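Local coordinates for protein glycosyl hydrolase (PDB 2X8R) that cleaves bacterial peptidoglycan as a secreted family 25 lysozyme, probably hydrolysing the beta-1,4 links between N-acetylmuramic acid and N-acetylglucosamine, at residues D8-N11 / H12-S15; A75-F78 / L79-G83; R145-G148 / N149-G152; E99-P102 / Y103-C107. All coordinates share one frame; numbering follows the deposited sequence.

Contact 1: residues D8-N11 / H12-S15; sequences DISN and HQKS
Ser-10 and Gln-13 hold the two ends of a type I beta turn where strand 3-9 of the TIM-barrel-like GH25 fold runs out into a loop. The turn is closed by Gln-13 N on Ser-10 O at 2.9 Å, the donor lying above the carbonyl plane. The first side chain of the turn adds an ST turn. With its OG between backbone N and carbonyl carbon (chi1 70°), Ser-10 presents the hydroxyl oxygen to the amide two residues on, and His-12 N reaches Ser-10 OG at 3.2 Å. The side chain of Gln-13 answers from the far end. CG leaves beside the backbone N, then the chain bends sharply (chi2 69°), which swings the amide back over the start of the turn. There Gln-13 OE1 accepts from Ser-10 N at 3.1 Å, the donor tilted slightly from the carbonyl plane, and Ile-9 CA lies 3.4 Å from Gln-13 OE1. Ser-10 is therefore held through its N, its O and its hydroxyl by the residues that follow. Asn-11 OD1 lies at the edge of the His-12 imidazole, near its plane and 3.5 Å from His-12 CD2; the amide and ring planes stand 54° apart. Asn-11 N is hydrogen-bonded to Asp-41 OD2, while Ile-9 packs on strand 26-35. A water joins the two side-chain oxygens, lying 2.8 Å from Ser-10 OG and donating to Gln-13 OE1, also at 2.8 Å.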
ATOM      1  N   ASP A   8      -7.589  -2.589   4.441  1.00  7.32           N
ATOM      2  CA  ASP A   8      -6.702  -3.428   3.631  1.00  7.45           C
ATOM      3  C   ASP A   8      -6.740  -4.852   4.157  1.00  6.80           C
ATOM      4  O   ASP A   8      -6.879  -5.086   5.371  1.00  6.94           O
ATOM      5  CB  ASP A   8      -5.278  -2.862   3.572  1.00  8.01           C
ATOM      6  CG  ASP A   8      -4.652  -2.781   4.933  1.00  8.33           C
ATOM      7  OD1 ASP A   8      -4.061  -3.801   5.385  1.00  9.98           O
ATOM      8  OD2 ASP A   8      -4.741  -1.714   5.540  1.00  8.88           O
ATOM      9  N   ILE A   9      -6.588  -5.794   3.232  1.00  7.20           N
ATOM     10  CA  ILE A   9      -6.850  -7.201   3.478  1.00  6.66           C
ATOM     11  C   ILE A   9      -5.857  -8.043   2.688  1.00  6.83           C
ATOM     12  O   ILE A   9      -5.173  -7.536   1.818  1.00  6.98           O
ATOM     13  CB  ILE A   9      -8.296  -7.601   3.092  1.00  6.45           C
ATOM     14  CG1 ILE A   9      -8.602  -7.211   1.625  1.00  6.47           C
ATOM     15  CG2 ILE A   9      -9.304  -6.954   4.083  1.00  7.03           C
ATOM     16  CD1 ILE A   9      -9.970  -7.747   1.102  1.00  6.71           C
ATOM     17  N   SER A  10      -5.802  -9.323   3.029  1.00  7.66           N
ATOM     18  CA  SER A  10      -4.880 -10.299   2.414  1.00  7.99           C
ATOM     19  C   SER A  10      -5.469 -11.714   2.594  1.00  8.35           C
ATOM     20  O   SER A  10      -6.625 -11.882   3.070  1.00  8.14           O
ATOM     21  CB  SER A  10      -3.513 -10.218   3.082  1.00  7.91           C
ATOM     22  OG  SER A  10      -3.535 -10.742   4.449  1.00  8.92           O
ATOM     23  N   ASN A  11      -4.699 -12.731   2.212  1.00  9.25           N
ATOM     24  CA  ASN A  11      -5.122 -14.118   2.492  1.00 11.80           C
ATOM     25  C   ASN A  11      -5.368 -14.415   3.978  1.00 12.63           C
ATOM     26  O   ASN A  11      -5.903 -15.476   4.277  1.00 13.96           O
ATOM     27  CB  ASN A  11      -4.151 -15.154   1.923  1.00 14.48           C
ATOM     28  CG  ASN A  11      -2.846 -15.221   2.706  1.00 17.87           C
ATOM     29  OD1 ASN A  11      -2.316 -14.202   3.149  1.00 22.03           O
ATOM     30  ND2 ASN A  11      -2.301 -16.419   2.854  1.00 21.48           N
ATOM     31  N   HIS A  12      -4.965 -13.534   4.901  1.00 12.45           N
ATOM     32  CA  HIS A  12      -5.343 -13.705   6.308  1.00 15.09           C
ATOM     33  C   HIS A  12      -6.849 -13.583   6.528  1.00 15.33           C
ATOM     34  O   HIS A  12      -7.390 -14.126   7.503  1.00 14.92           O
ATOM     35  CB  HIS A  12      -4.606 -12.735   7.199  1.00 18.40           C
ATOM     36  CG  HIS A  12      -3.162 -13.079   7.381  1.00 25.60           C
ATOM     37  ND1 HIS A  12      -2.459 -12.762   8.523  1.00 30.04           N
ATOM     38  CD2 HIS A  12      -2.293 -13.738   6.576  1.00 30.50           C
ATOM     39  CE1 HIS A  12      -1.214 -13.189   8.404  1.00 33.50           C
ATOM     40  NE2 HIS A  12      -1.089 -13.788   7.234  1.00 32.33           N
ATOM     41  N   GLN A  13      -7.520 -12.875   5.622  1.00 11.82           N
ATOM     42  CA  GLN A  13      -8.982 -12.870   5.567  1.00 11.10           C
ATOM     43  C   GLN A  13      -9.509 -13.788   4.455  1.00 11.92           C
ATOM     44  O   GLN A  13      -9.442 -13.452   3.248  1.00 10.74           O
ATOM     45  CB  GLN A  13      -9.494 -11.447   5.326  1.00 12.20           C
ATOM     46  CG  GLN A  13      -9.288 -10.483   6.447  1.00 11.12           C
ATOM     47  CD  GLN A  13      -7.861 -10.101   6.684  1.00 11.96           C
ATOM     48  OE1 GLN A  13      -7.147  -9.630   5.797  1.00 10.13           O
ATOM     49  NE2 GLN A  13      -7.414 -10.312   7.923  1.00 11.95           N
ATOM     50  N   LYS A  14     -10.025 -14.959   4.837  1.00 12.78           N
ATOM     51  CA  LYS A  14     -10.470 -15.947   3.850  1.00 13.98           C
ATOM     52  C   LYS A  14     -11.695 -15.508   3.086  1.00 14.68           C
ATOM     53  O   LYS A  14     -11.946 -15.986   1.976  1.00 16.27           O
ATOM     54  CB  LYS A  14     -10.868 -17.263   4.513  1.00 15.70           C
ATOM     55  CG  LYS A  14      -9.792 -18.184   4.837  1.00 17.83           C
ATOM     56  CD  LYS A  14     -10.392 -19.313   5.728  1.00 18.77           C
ATOM     57  CE  LYS A  14      -9.344 -20.052   6.491  1.00 20.85           C
ATOM     58  NZ  LYS A  14      -9.976 -20.863   7.627  1.00 20.18           N
ATOM     59  N   SER A  15     -12.479 -14.644   3.721  1.00 13.08           N
ATOM     60  CA  SER A  15     -13.776 -14.156   3.227  1.00 13.78           C
ATOM     61  C   SER A  15     -13.988 -12.749   3.783  1.00 13.66           C
ATOM     62  O   SER A  15     -13.776 -12.502   4.980  1.00 14.53           O
ATOM     63  CB  SER A  15     -14.911 -15.091   3.707  1.00 12.94           C
ATOM     64  OG  SER A  15     -16.189 -14.592   3.386  1.00 13.64           O
TER
HETATM   65  O   HOH W   1      -4.503  -8.728   6.099  1.00 11.68           O

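Contact 2: residues A75-F78 / L79-G83; sequences AKFF and LKNGG
Phe-78 carries its ring carbon CG opposite the backbone N (chi1 175°), which lays the ring over Gly-83, whereas Asn-81, with CG beside its own N (chi1 -73°), turns its amide back to the preceding helical turn. Gly-83 CA makes a CH-pi contact with one face of the Phe-78 ring, 3.4 Å from the centroid. Asn-81 ND2 donates to Phe-77 O at 3.0 Å, with that oxygen close to the amide plane, and the same nitrogen lies obliquely by the Phe-77 ring, 3.4 Å from CE1. This is the C-terminal end of helix 71-79, part of the beta-alpha-beta crossover between parallel strands 57-63 and 95-97. Leu-79 N still makes a regular helical bond to Ala-75 O at 2.9 Å. Phe-78 O then takes two amides from opposite faces of its plane, Asn-81 N at 3.0 Å and, five residues on, Gly-83 N at 2.8 Å. Gly-82 lies between these donors with positive phi, which swings the chain back under the ring. Phe-78 itself packs against Ala-33 and Thr-34 of strand 26-35, Leu-79 packs on helix 112-130, and Asn-81 OD1 accepts a hydrogen bond from Lys-40 NZ.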
ATOM      1  N   ALA A  75       8.603  -5.171  -8.608  1.00  7.47           N
ATOM      2  CA  ALA A  75       7.621  -4.355  -9.317  1.00  7.09           C
ATOM      3  C   ALA A  75       7.001  -5.098 -10.512  1.00  7.72           C
ATOM      4  O   ALA A  75       5.779  -5.070 -10.686  1.00  7.78           O
ATOM      5  CB  ALA A  75       8.203  -3.015  -9.749  1.00  7.73           C
ATOM      6  N   LYS A  76       7.849  -5.727 -11.334  1.00  6.80           N
ATOM      7  CA  LYS A  76       7.353  -6.415 -12.502  1.00  7.44           C
ATOM      8  C   LYS A  76       6.461  -7.583 -12.094  1.00  6.69           C
ATOM      9  O   LYS A  76       5.449  -7.825 -12.740  1.00  6.38           O
ATOM     10  CB  LYS A  76       8.509  -6.960 -13.339  1.00  7.88           C
ATOM     11  CG  LYS A  76       9.249  -5.812 -14.073  1.00 11.36           C
ATOM     12  CD  LYS A  76      10.381  -6.337 -14.915  1.00 13.44           C
ATOM     13  CE  LYS A  76      10.730  -5.311 -16.013  1.00 19.10           C
ATOM     14  NZ  LYS A  76      12.134  -5.411 -16.528  1.00 25.65           N
ATOM     15  N   PHE A  77       6.835  -8.298 -11.034  1.00  6.49           N
ATOM     16  CA  PHE A  77       6.061  -9.443 -10.599  1.00  6.86           C
ATOM     17  C   PHE A  77       4.685  -8.977 -10.087  1.00  6.84           C
ATOM     18  O   PHE A  77       3.633  -9.534 -10.468  1.00  7.58           O
ATOM     19  CB  PHE A  77       6.833 -10.208  -9.526  1.00  6.92           C
ATOM     20  CG  PHE A  77       6.079 -11.364  -8.927  1.00  7.78           C
ATOM     21  CD1 PHE A  77       5.588 -12.416  -9.730  1.00  8.15           C
ATOM     22  CD2 PHE A  77       5.899 -11.427  -7.543  1.00  8.62           C
ATOM     23  CE1 PHE A  77       4.886 -13.507  -9.145  1.00  8.93           C
ATOM     24  CE2 PHE A  77       5.224 -12.513  -6.943  1.00  8.69           C
ATOM     25  CZ  PHE A  77       4.714 -13.566  -7.749  1.00  9.63           C
ATOM     26  N   PHE A  78       4.711  -7.942  -9.251  1.00  6.90           N
ATOM     27  CA  PHE A  78       3.473  -7.314  -8.744  1.00  6.31           C
ATOM     28  C   PHE A  78       2.555  -6.880  -9.910  1.00  6.88           C
ATOM     29  O   PHE A  78       1.337  -7.157  -9.913  1.00  6.80           O
ATOM     30  CB  PHE A  78       3.894  -6.144  -7.833  1.00  6.48           C
ATOM     31  CG  PHE A  78       2.769  -5.283  -7.309  1.00  6.45           C
ATOM     32  CD1 PHE A  78       1.681  -5.829  -6.615  1.00  5.59           C
ATOM     33  CD2 PHE A  78       2.891  -3.880  -7.414  1.00  6.23           C
ATOM     34  CE1 PHE A  78       0.675  -4.981  -6.073  1.00  5.45           C
ATOM     35  CE2 PHE A  78       1.936  -3.023  -6.869  1.00  6.00           C
ATOM     36  CZ  PHE A  78       0.836  -3.571  -6.165  1.00  5.32           C
ATOM     37  N   LEU A  79       3.136  -6.192 -10.889  1.00  7.36           N
ATOM     38  CA  LEU A  79       2.373  -5.689 -12.044  1.00  8.47           C
ATOM     39  C   LEU A  79       1.677  -6.767 -12.863  1.00  9.75           C
ATOM     40  O   LEU A  79       0.597  -6.515 -13.436  1.00 11.42           O
ATOM     41  CB  LEU A  79       3.285  -4.875 -12.971  1.00  8.46           C
ATOM     42  CG  LEU A  79       3.627  -3.513 -12.370  1.00  9.40           C
ATOM     43  CD1 LEU A  79       4.866  -2.964 -13.009  1.00  9.48           C
ATOM     44  CD2 LEU A  79       2.434  -2.596 -12.607  1.00  9.21           C
ATOM     45  N   LYS A  80       2.277  -7.953 -12.904  1.00  9.50           N
ATOM     46  CA  LYS A  80       1.685  -9.061 -13.687  1.00 11.03           C
ATOM     47  C   LYS A  80       0.630  -9.839 -12.887  1.00 10.62           C
ATOM     48  O   LYS A  80      -0.001 -10.768 -13.412  1.00 11.76           O
ATOM     49  CB  LYS A  80       2.788 -10.025 -14.080  1.00 11.75           C
ATOM     50  CG  LYS A  80       3.676  -9.532 -15.204  1.00 14.05           C
ATOM     51  CD  LYS A  80       4.803 -10.543 -15.338  1.00 16.48           C
ATOM     52  CE  LYS A  80       5.796 -10.183 -16.418  1.00 21.34           C
ATOM     53  NZ  LYS A  80       6.603  -8.957 -16.031  1.00 25.66           N
ATOM     54  N   ASN A  81       0.457  -9.507 -11.604  1.00  9.05           N
ATOM     55  CA  ASN A  81      -0.300 -10.380 -10.732  1.00  9.25           C
ATOM     56  C   ASN A  81      -1.227  -9.568  -9.835  1.00  9.26           C
ATOM     57  O   ASN A  81      -1.495  -9.962  -8.730  1.00  9.81           O
ATOM     58  CB  ASN A  81       0.636 -11.286  -9.926  1.00  9.23           C
ATOM     59  CG  ASN A  81       1.259 -12.373 -10.776  1.00 10.14           C
ATOM     60  OD1 ASN A  81       0.564 -13.335 -11.155  1.00 11.88           O
ATOM     61  ND2 ASN A  81       2.518 -12.195 -11.178  1.00  9.87           N
ATOM     62  N   GLY A  82      -1.714  -8.435 -10.321  1.00  9.03           N
ATOM     63  CA  GLY A  82      -2.771  -7.752  -9.543  1.00 10.37           C
ATOM     64  C   GLY A  82      -2.440  -6.324  -9.191  1.00 10.63           C
ATOM     65  O   GLY A  82      -3.306  -5.551  -8.738  1.00 13.00           O
ATOM     66  N   GLY A  83      -1.174  -5.973  -9.386  1.00  9.33           N
ATOM     67  CA  GLY A  83      -0.673  -4.654  -9.052  1.00  9.00           C
ATOM     68  C   GLY A  83      -0.873  -3.617 -10.149  1.00  9.75           C
ATOM     69  O   GLY A  83      -0.502  -2.480  -9.947  1.00 11.10           O
TER
HETATM   70  O   HOH W   2       5.601  -6.704 -15.386  1.00 25.58           O

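Contact 3: residues R145-G148 / N149-G152; sequences RCTG and NAKG
Gly-148 and Asn-149 both take up positive phi (67° and 56°), so two successive left-handed residues turn the chain back past Thr-147 at the end of helix 140-147. This helix follows strand 135-138 and leads to its parallel neighbour 159-162, a beta-alpha-beta unit of the TIM-barrel-like fold. One direct hydrogen bond joins the two halves of the turn: Ala-150 N donates to Thr-147 OG1 at 3.0 Å and nearly straight, 174° at the hydrogen. The first torsion of Thr-147 (chi1 75°) sets the hydroxyl between the backbone N and the carbonyl carbon, facing the returning chain, and the same oxygen is hydrogen-bonded to Trp-143 O, one helical turn back. The threonine hydroxyl therefore links the last turn of the helix to the loop beyond it. The methyl of Ala-150 closes over this link, its CB 3.5 Å from Thr-147 OG1 and 3.7 Å from Thr-147 CB. Thr-147 is buried against Met-115, Val-116 and Ile-119 of helix 112-130, and Ala-150 also meets Val-116, so the turn is seated on that helix. Asn-149 OD1 accepts from Gly-174 N, and its side chain touches Pro-173. A backbone hydrogen bond joins Asn-149 to Trp-143, whose indole NE1 is hydrogen-bonded to Ala-150 O.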
ATOM      1  N   ARG A 145      14.745   3.808  10.545  1.00  8.32           N
ATOM      2  CA  ARG A 145      15.792   2.800  10.778  1.00  9.08           C
ATOM      3  C   ARG A 145      16.394   2.285   9.481  1.00  9.67           C
ATOM      4  O   ARG A 145      17.626   2.137   9.380  1.00 11.48           O
ATOM      5  CB  ARG A 145      15.296   1.616  11.595  1.00 10.17           C
ATOM      6  CG  ARG A 145      16.355   0.485  11.783  1.00 10.83           C
ATOM      7  CD  ARG A 145      15.799  -0.628  12.669  1.00 13.66           C
ATOM      8  NE  ARG A 145      15.338  -0.071  13.938  1.00 15.07           N
ATOM      9  CZ  ARG A 145      14.061   0.138  14.283  1.00 16.27           C
ATOM     10  NH1 ARG A 145      13.062  -0.209  13.470  1.00 13.93           N
ATOM     11  NH2 ARG A 145      13.792   0.678  15.475  1.00 17.05           N
ATOM     12  N   CYS A 146      15.541   2.003   8.498  1.00  9.10           N
ATOM     13  CA  CYS A 146      16.050   1.253   7.354  1.00  8.99           C
ATOM     14  C   CYS A 146      16.458   2.092   6.146  1.00  7.97           C
ATOM     15  O   CYS A 146      17.106   1.569   5.245  1.00  8.38           O
ATOM     16  CB  CYS A 146      15.037   0.177   6.951  1.00  8.23           C
ATOM     17  SG  CYS A 146      14.782  -1.095   8.234  1.00  9.00           S
ATOM     18  N   THR A 147      16.052   3.356   6.125  1.00  8.10           N
ATOM     19  CA  THR A 147      16.432   4.259   5.036  1.00  8.31           C
ATOM     20  C   THR A 147      17.231   5.469   5.492  1.00  9.17           C
ATOM     21  O   THR A 147      17.644   6.297   4.654  1.00 10.60           O
ATOM     22  CB  THR A 147      15.231   4.756   4.148  1.00  7.41           C
ATOM     23  OG1 THR A 147      14.471   5.755   4.850  1.00  7.67           O
ATOM     24  CG2 THR A 147      14.328   3.579   3.774  1.00  7.74           C
ATOM     25  N   GLY A 148      17.449   5.594   6.800  1.00  9.77           N
ATOM     26  CA  GLY A 148      18.012   6.845   7.346  1.00  9.31           C
ATOM     27  C   GLY A 148      17.057   8.020   7.203  1.00 11.10           C
ATOM     28  O   GLY A 148      17.488   9.177   7.022  1.00 11.67           O
ATOM     29  N   ASN A 149      15.761   7.725   7.269  1.00 10.15           N
ATOM     30  CA  ASN A 149      14.683   8.705   7.076  1.00 10.30           C
ATOM     31  C   ASN A 149      14.773   9.433   5.749  1.00 10.42           C
ATOM     32  O   ASN A 149      14.674  10.657   5.677  1.00  9.75           O
ATOM     33  CB  ASN A 149      14.622   9.701   8.242  1.00 10.14           C
ATOM     34  CG  ASN A 149      13.287  10.363   8.352  1.00 10.71           C
ATOM     35  OD1 ASN A 149      12.263   9.778   7.992  1.00 10.22           O
ATOM     36  ND2 ASN A 149      13.272  11.600   8.865  1.00 11.44           N
ATOM     37  N   ALA A 150      14.968   8.660   4.692  1.00 10.49           N
ATOM     38  CA  ALA A 150      15.335   9.198   3.407  1.00 11.10           C
ATOM     39  C   ALA A 150      14.283  10.130   2.804  1.00 11.05           C
ATOM     40  O   ALA A 150      13.066   9.871   2.830  1.00 10.54           O
ATOM     41  CB  ALA A 150      15.649   8.030   2.412  1.00 10.71           C
ATOM     42  N   LYS A 151      14.777  11.220   2.230  1.00 11.80           N
ATOM     43  CA  LYS A 151      13.964  12.126   1.418  1.00 11.77           C
ATOM     44  C   LYS A 151      13.956  11.615  -0.018  1.00 12.68           C
ATOM     45  O   LYS A 151      14.575  10.577  -0.312  1.00 13.36           O
ATOM     46  CB  LYS A 151      14.548  13.545   1.514  1.00 12.50           C
ATOM     47  CG  LYS A 151      14.699  13.964   2.989  1.00 15.94           C
ATOM     48  CD  LYS A 151      15.270  15.364   3.106  1.00 18.74           C
ATOM     49  CE  LYS A 151      15.050  15.901   4.509  1.00 22.76           C
ATOM     50  NZ  LYS A 151      15.675  17.244   4.520  1.00 31.73           N
ATOM     51  N   GLY A 152      13.214  12.305  -0.890  1.00 12.09           N
ATOM     52  CA  GLY A 152      13.203  11.998  -2.330  1.00 11.75           C
ATOM     53  C   GLY A 152      11.972  11.277  -2.834  1.00 11.67           C
ATOM     54  O   GLY A 152      11.801  11.105  -4.058  1.00 12.68           O
TER

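Contact 4: residues E99-P102 / Y103-C107; sequences EYNP and YGATC
Tyr-103 receives Pro-102 on one face of its ring: Pro-102 CB sits over the centre in a CH-pi contact, 4.2 Å from the centroid, and Pro-102 CD touches Tyr-103 CD2 at 3.7 Å. The Asn-101 amide comes obliquely to the same ring, its plane 63° from it, with OD1 3.4 Å from CD2. Asn-101 to Gly-104 form a type I beta turn, whose closing bond from Gly-104 N to Asn-101 O is weak, 3.5 Å long. Asn-101 does more of the holding. Its CG lies opposite the backbone N (chi1 -177°), which brings the amide within reach of Tyr-103 N and Ala-105 O. OD1 takes Tyr-103 N at 2.9 Å, making an Asx turn, although the donor stands above the carbonyl plane and uses no lone pair. ND2 donates to Ala-105 O at 2.9 Å, lying in that carbonyl's plane on a lone pair, so one side chain spans from Tyr-103 to Ala-105. Glu-99 just before the turn forms with Asp-97 the Asp-X-Glu pair of the DXE motif, consistent with a place at the family's active site, and Tyr-100 N donates to Glu-99 OE2. Both polar ends of the Asn-101 amide are thus used within the loop, which would fix the amide's flip, while the tyrosine ring is held between the proline face contact, its hydroxyl hydrogen bond to Glu-35 OE2 and the cation-pi contact with Arg-65.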
ATOM      1  N   GLU A  99       8.279  -2.489   4.967  1.00  7.03           N
ATOM      2  CA  GLU A  99       8.450  -2.340   6.369  1.00  7.59           C
ATOM      3  C   GLU A  99       8.967  -3.663   6.983  1.00  8.12           C
ATOM      4  O   GLU A  99       9.641  -4.360   6.337  1.00  7.59           O
ATOM      5  CB  GLU A  99       7.207  -1.774   7.049  1.00  7.88           C
ATOM      6  CG  GLU A  99       5.875  -2.209   6.540  1.00  8.70           C
ATOM      7  CD  GLU A  99       5.322  -3.469   7.247  1.00  9.32           C
ATOM      8  OE1 GLU A  99       4.552  -4.162   6.609  1.00  8.37           O
ATOM      9  OE2 GLU A  99       5.645  -3.680   8.397  1.00  9.27           O
ATOM     10  N   TYR A 100       8.602  -3.928   8.217  1.00  8.11           N
ATOM     11  CA  TYR A 100       9.293  -4.895   9.010  1.00  8.24           C
ATOM     12  C   TYR A 100       9.401  -6.278   8.381  1.00  8.19           C
ATOM     13  O   TYR A 100       8.465  -6.842   8.004  1.00  8.48           O
ATOM     14  CB  TYR A 100       8.686  -5.011  10.369  1.00  7.89           C
ATOM     15  CG  TYR A 100       8.585  -3.688  11.082  1.00  7.39           C
ATOM     16  CD1 TYR A 100       9.665  -3.103  11.713  1.00  7.90           C
ATOM     17  CD2 TYR A 100       7.400  -3.032  11.147  1.00  7.51           C
ATOM     18  CE1 TYR A 100       9.562  -1.881  12.343  1.00  7.18           C
ATOM     19  CE2 TYR A 100       7.286  -1.816  11.819  1.00  7.38           C
ATOM     20  CZ  TYR A 100       8.385  -1.232  12.429  1.00  7.46           C
ATOM     21  OH  TYR A 100       8.305  -0.021  13.069  1.00  8.59           O
ATOM     22  N   ASN A 101      10.608  -6.771   8.367  1.00  9.08           N
ATOM     23  CA  ASN A 101      10.883  -8.097   7.829  1.00  9.95           C
ATOM     24  C   ASN A 101      10.326  -9.189   8.744  1.00 10.69           C
ATOM     25  O   ASN A 101      10.855  -9.389   9.836  1.00 10.45           O
ATOM     26  CB  ASN A 101      12.383  -8.264   7.675  1.00 10.84           C
ATOM     27  CG  ASN A 101      12.775  -9.609   7.037  1.00  9.88           C
ATOM     28  OD1 ASN A 101      11.929 -10.338   6.559  1.00 10.40           O
ATOM     29  ND2 ASN A 101      14.099  -9.892   6.973  1.00 11.10           N
ATOM     30  N   PRO A 102       9.324  -9.942   8.268  1.00 10.69           N
ATOM     31  CA  PRO A 102       8.715 -10.963   9.109  1.00 11.56           C
ATOM     32  C   PRO A 102       9.644 -12.162   9.239  1.00 11.42           C
ATOM     33  O   PRO A 102       9.337 -13.072  10.004  1.00 11.44           O
ATOM     34  CB  PRO A 102       7.426 -11.352   8.348  1.00 11.50           C
ATOM     35  CG  PRO A 102       7.268 -10.332   7.257  1.00 12.81           C
ATOM     36  CD  PRO A 102       8.652  -9.828   6.952  1.00 10.95           C
ATOM     37  N   TYR A 103      10.765 -12.155   8.522  1.00 11.51           N
ATOM     38  CA  TYR A 103      11.602 -13.341   8.467  1.00 14.75           C
ATOM     39  C   TYR A 103      12.853 -13.222   9.333  1.00 14.15           C
ATOM     40  O   TYR A 103      13.704 -14.065   9.257  1.00 14.97           O
ATOM     41  CB  TYR A 103      11.875 -13.767   7.011  1.00 14.57           C
ATOM     42  CG  TYR A 103      10.531 -13.927   6.304  1.00 16.25           C
ATOM     43  CD1 TYR A 103       9.670 -14.964   6.646  1.00 18.53           C
ATOM     44  CD2 TYR A 103      10.052 -12.949   5.416  1.00 16.64           C
ATOM     45  CE1 TYR A 103       8.392 -15.073   6.065  1.00 20.40           C
ATOM     46  CE2 TYR A 103       8.779 -13.054   4.822  1.00 18.37           C
ATOM     47  CZ  TYR A 103       7.970 -14.116   5.136  1.00 20.86           C
ATOM     48  OH  TYR A 103       6.723 -14.222   4.545  1.00 24.00           O
ATOM     49  N   GLY A 104      12.924 -12.182  10.172  1.00 12.35           N
ATOM     50  CA  GLY A 104      13.904 -12.137  11.283  1.00 11.86           C
ATOM     51  C   GLY A 104      15.286 -11.543  11.043  1.00 11.19           C
ATOM     52  O   GLY A 104      16.219 -11.814  11.797  1.00 11.31           O
ATOM     53  N   ALA A 105      15.434 -10.705  10.016  1.00 10.37           N
ATOM     54  CA  ALA A 105      16.701  -9.998   9.773  1.00 10.37           C
ATOM     55  C   ALA A 105      16.374  -8.527   9.638  1.00 10.69           C
ATOM     56  O   ALA A 105      15.666  -8.143   8.703  1.00 10.02           O
ATOM     57  CB  ALA A 105      17.353 -10.537   8.494  1.00 10.71           C
ATOM     58  N   THR A 106      16.878  -7.700  10.559  0.50  9.46           N
ATOM     59  CA  THR A 106      16.583  -6.250  10.506  0.50 10.18           C
ATOM     60  C   THR A 106      17.009  -5.547   9.200  0.50  9.91           C
ATOM     61  O   THR A 106      18.132  -5.731   8.698  0.50 10.24           O
ATOM     62  CB  THR A 106      16.983  -5.495  11.836  0.50 11.10           C
ATOM     63  OG1 THR A 106      17.275  -4.112  11.568  0.50 10.72           O
ATOM     64  CG2 THR A 106      18.145  -6.164  12.507  0.50 10.14           C
ATOM     65  N   CYS A 107      16.061  -4.791   8.643  1.00  9.62           N
ATOM     66  CA  CYS A 107      16.185  -4.120   7.330  1.00  9.17           C
ATOM     67  C   CYS A 107      16.559  -5.057   6.166  1.00  9.31           C
ATOM     68  O   CYS A 107      17.134  -4.599   5.187  1.00  9.67           O
ATOM     69  CB  CYS A 107      17.154  -2.910   7.429  1.00 10.86           C
ATOM     70  SG  CYS A 107      16.675  -1.702   8.731  1.00 10.38           S
TER

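From the N terminus, contact 1 closes the turn that ends strand 3-9; contact 2 closes the exit from helix 71-79 before strand 95-97; contact 4 follows that strand, and contact 3 finishes helix 140-147 ahead of strand 159-162. All four lie in series, none nested or crossing. Contacts 1 and 3 are on opposite sides of the chain's centre, about 30 Å between centres, and contact 2 touches none of the others. Contacts 4 and 3 meet directly: Cys-107 SG and Cys-146 SG form the disulfide at 2.0 Å, and Arg-145 packs on Thr-106, Cys-107 and Tyr-100. That covalent link ties the loop after strand 95-97 to helix 140-147.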